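Local coordinates for protein putative xanthine dehydrogenase YAGS fad-binding subunit (Escherichia coli, PDB 5G5G) that probably oxidises aldehydes as the molybdenum-binding subunit of a periplasmic aldehyde oxidase, holding a pterin cytosine dinucleotide beside the metal centre, at residues M465-I468 / G469-S472. Residues are numbered along the deposited sequence; the frame is centred on the assembly and turned at random.
With MCN (pterin cytosine dinucleotide), chain Y.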
loop_
_atom_site.group_PDB
_atom_site.type_symbol
_atom_site.label_atom_id
_atom_site.label_comp_id
_atom_site.label_asym_id
_atom_site.label_seq_id
_atom_site.Cartn_x
_atom_site.Cartn_y
_atom_site.Cartn_z
ATOM N N MET C 465 -10.558 -8.168 21.242
ATOM C CA MET C 465 -9.711 -8.531 20.103
ATOM C C MET C 465 -10.154 -7.876 18.813
ATOM O O MET C 465 -11.345 -7.657 18.613
ATOM C CB MET C 465 -9.722 -10.048 19.930
ATOM C CG MET C 465 -8.835 -10.544 18.830
ATOM S SD MET C 465 -7.093 -10.122 19.088
ATOM C CE MET C 465 -6.464 -10.717 17.566
ATOM N N THR C 466 -9.195 -7.533 17.974
ATOM C CA THR C 466 -9.463 -6.913 16.666
ATOM C C THR C 466 -9.298 -7.889 15.515
ATOM O O THR C 466 -8.560 -8.935 15.605
ATOM C CB THR C 466 -8.535 -5.695 16.457
ATOM O OG1 THR C 466 -7.163 -6.100 16.688
ATOM C CG2 THR C 466 -8.917 -4.605 17.391
ATOM N N ASP C 467 -9.977 -7.536 14.431
ATOM C CA ASP C 467 -9.846 -8.209 13.138
ATOM C C ASP C 467 -9.414 -7.159 12.192
ATOM O O ASP C 467 -10.207 -6.299 11.796
ATOM C CB ASP C 467 -11.153 -8.904 12.679
ATOM C CG ASP C 467 -10.926 -9.852 11.498
ATOM O OD1 ASP C 467 -9.986 -9.553 10.691
ATOM O OD2 ASP C 467 -11.655 -10.875 11.431
ATOM N N ILE C 468 -8.121 -7.184 11.823
ATOM C CA ILE C 468 -7.517 -6.112 10.979
ATOM C C ILE C 468 -7.426 -6.596 9.534
ATOM O O ILE C 468 -6.674 -6.041 8.734
ATOM C CB ILE C 468 -6.178 -5.664 11.554
ATOM C CG1 ILE C 468 -5.150 -6.846 11.573
ATOM C CG2 ILE C 468 -6.350 -5.129 12.974
ATOM C CD1 ILE C 468 -3.803 -6.510 12.129
ATOM N N GLY C 469 -8.220 -7.625 9.210
ATOM C CA GLY C 469 -8.155 -8.381 7.955
ATOM C C GLY C 469 -7.501 -9.755 8.162
ATOM O O GLY C 469 -7.402 -10.563 7.215
ATOM N N THR C 470 -7.109 -10.028 9.404
ATOM C CA THR C 470 -6.483 -11.309 9.737
ATOM C C THR C 470 -7.448 -12.500 9.664
ATOM O O THR C 470 -7.072 -13.580 9.212
ATOM C CB THR C 470 -5.848 -11.174 11.118
ATOM O OG1 THR C 470 -6.784 -10.397 11.893
ATOM C CG2 THR C 470 -4.502 -10.467 11.060
ATOM N N GLY C 471 -8.701 -12.293 10.064
ATOM C CA GLY C 471 -9.693 -13.386 10.241
ATOM C C GLY C 471 -10.149 -13.706 11.641
ATOM O O GLY C 471 -10.875 -14.661 11.841
ATOM N N SER C 472 -9.787 -12.881 12.620
ATOM C CA SER C 472 -10.150 -13.117 13.985
ATOM C C SER C 472 -11.655 -13.405 14.176
ATOM O O SER C 472 -11.996 -14.301 14.958
ATOM C CB SER C 472 -9.753 -11.936 14.842
ATOM O OG SER C 472 -8.398 -11.573 14.693
HETATM N N1 MCN Y . -4.165 -18.114 11.554
HETATM C C2 MCN Y . -4.799 -19.430 11.424
HETATM N N3 MCN Y . -3.951 -20.324 12.328
HETATM C C4 MCN Y . -2.826 -20.134 12.996
HETATM C C5 MCN Y . -2.449 -18.679 13.067
HETATM C C6 MCN Y . -3.065 -17.809 12.322
HETATM O O2 MCN Y . -5.704 -19.747 10.850
HETATM N N4 MCN Y . -2.110 -20.986 13.638
HETATM C "C1'" MCN Y . -4.723 -17.165 10.603
HETATM C C2D MCN Y . -6.128 -16.629 11.070
HETATM O "O2'" MCN Y . -6.889 -16.225 9.934
HETATM C "C3'" MCN Y . -5.676 -15.501 11.849
HETATM C C4D MCN Y . -4.456 -14.757 11.140
HETATM O O4D MCN Y . -3.881 -16.007 10.524
HETATM O "O3'" MCN Y . -6.640 -14.431 12.161
HETATM C "C5'" MCN Y . -3.399 -14.111 11.821
HETATM O "O5'" MCN Y . -3.167 -14.613 13.116
HETATM P PA MCN Y . -1.818 -14.285 13.804
HETATM O O1A MCN Y . -1.977 -14.656 15.278
HETATM O O2A MCN Y . -0.684 -14.813 12.997
HETATM O O3A MCN Y . -1.717 -12.605 13.708
HETATM P PB MCN Y . -2.427 -11.624 14.725
HETATM O O1B MCN Y . -1.555 -11.367 15.877
HETATM O O2B MCN Y . -3.834 -12.070 14.953
HETATM O O3B MCN Y . -2.547 -10.380 13.771
HETATM C C10 MCN Y . -1.395 -9.443 13.649
HETATM C "C9'" MCN Y . -0.592 -9.634 12.412
HETATM C "C8'" MCN Y . 0.686 -8.637 12.531
HETATM S "S8'" MCN Y . 1.542 -8.509 13.965
HETATM C "C7'" MCN Y . 0.844 -7.867 11.571
HETATM S "S7'" MCN Y . 2.067 -6.563 11.601
HETATM C "C6'" MCN Y . 0.194 -8.097 10.171
HETATM C C7 MCN Y . -0.513 -9.531 10.267
HETATM O "O9'" MCN Y . -1.371 -9.623 11.331
HETATM N "N5'" MCN Y . -0.930 -7.022 10.135
HETATM C C4A MCN Y . -2.021 -7.172 9.120
HETATM N "N8'" MCN Y . -1.352 -9.673 9.058
HETATM C C4B MCN Y . -2.169 -8.668 8.675
HETATM N "N1'" MCN Y . -3.061 -8.902 7.628
HETATM C "C2'" MCN Y . -4.102 -8.021 7.316
HETATM N "N2'" MCN Y . -4.893 -8.212 6.373
HETATM N "N3'" MCN Y . -3.900 -6.736 7.740
HETATM C "C4'" MCN Y . -3.088 -6.233 8.743
HETATM O "O4'" MCN Y . -2.898 -5.105 9.238
#
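Asp467 reaches into the bend made by Gly469, Thr470 and Gly471, a worked example of one carboxylate gathering the backbone amides of a cofactor loop. Its CB lies 4.0 Å from CB of Ser472, where the chain has doubled back. CG is anti to the backbone N (chi1 -167°), which carries the carboxylate forward along the chain to the amides ahead. OD1 takes two of them. Gly469 N, at 3.0 Å, arrives nearly in line with the C-O bond and closes an Asx turn. Gly471 N makes a straighter bond to the same oxygen (168°), from above the carboxylate plane. OD2 accepts from Tyr473 N, in the first turn of helix 472-484. Replacing Asp467 by an alanine would probably leave the amides of Gly469, Gly471 and Tyr473 without their carboxylate acceptors and set the bend free to shift against the cofactor.

A second tie spans the same turn: Ser472 OG donates to Thr466 O (2.8 Å), and the methyl CE of Met465 packs against this hydroxyl. Thr470 OG1 receives a weak bond from Ile468 N, while its methyl CG2 lies 3.3 Å from O9' of the pterin cytosine dinucleotide. Across the pterin end, CD1 of Ile468 comes within 3.3 Å of O4' of the cofactor's pterin. On the nucleotide side, Thr470 O accepts a 2.7 Å bond from O2' of the ribose and a weak one from O3'. A side chain on Gly471, the N-cap residue, would run into that O2'.

The chemistry divides the labour: the two carboxylate oxygens of Asp467 hold the amides of Gly469, Gly471 and Tyr473, leaving a backbone carbonyl to grip the ribose hydroxyls, and the nearby helix start would be expected to stabilise negative charge on the carboxylate.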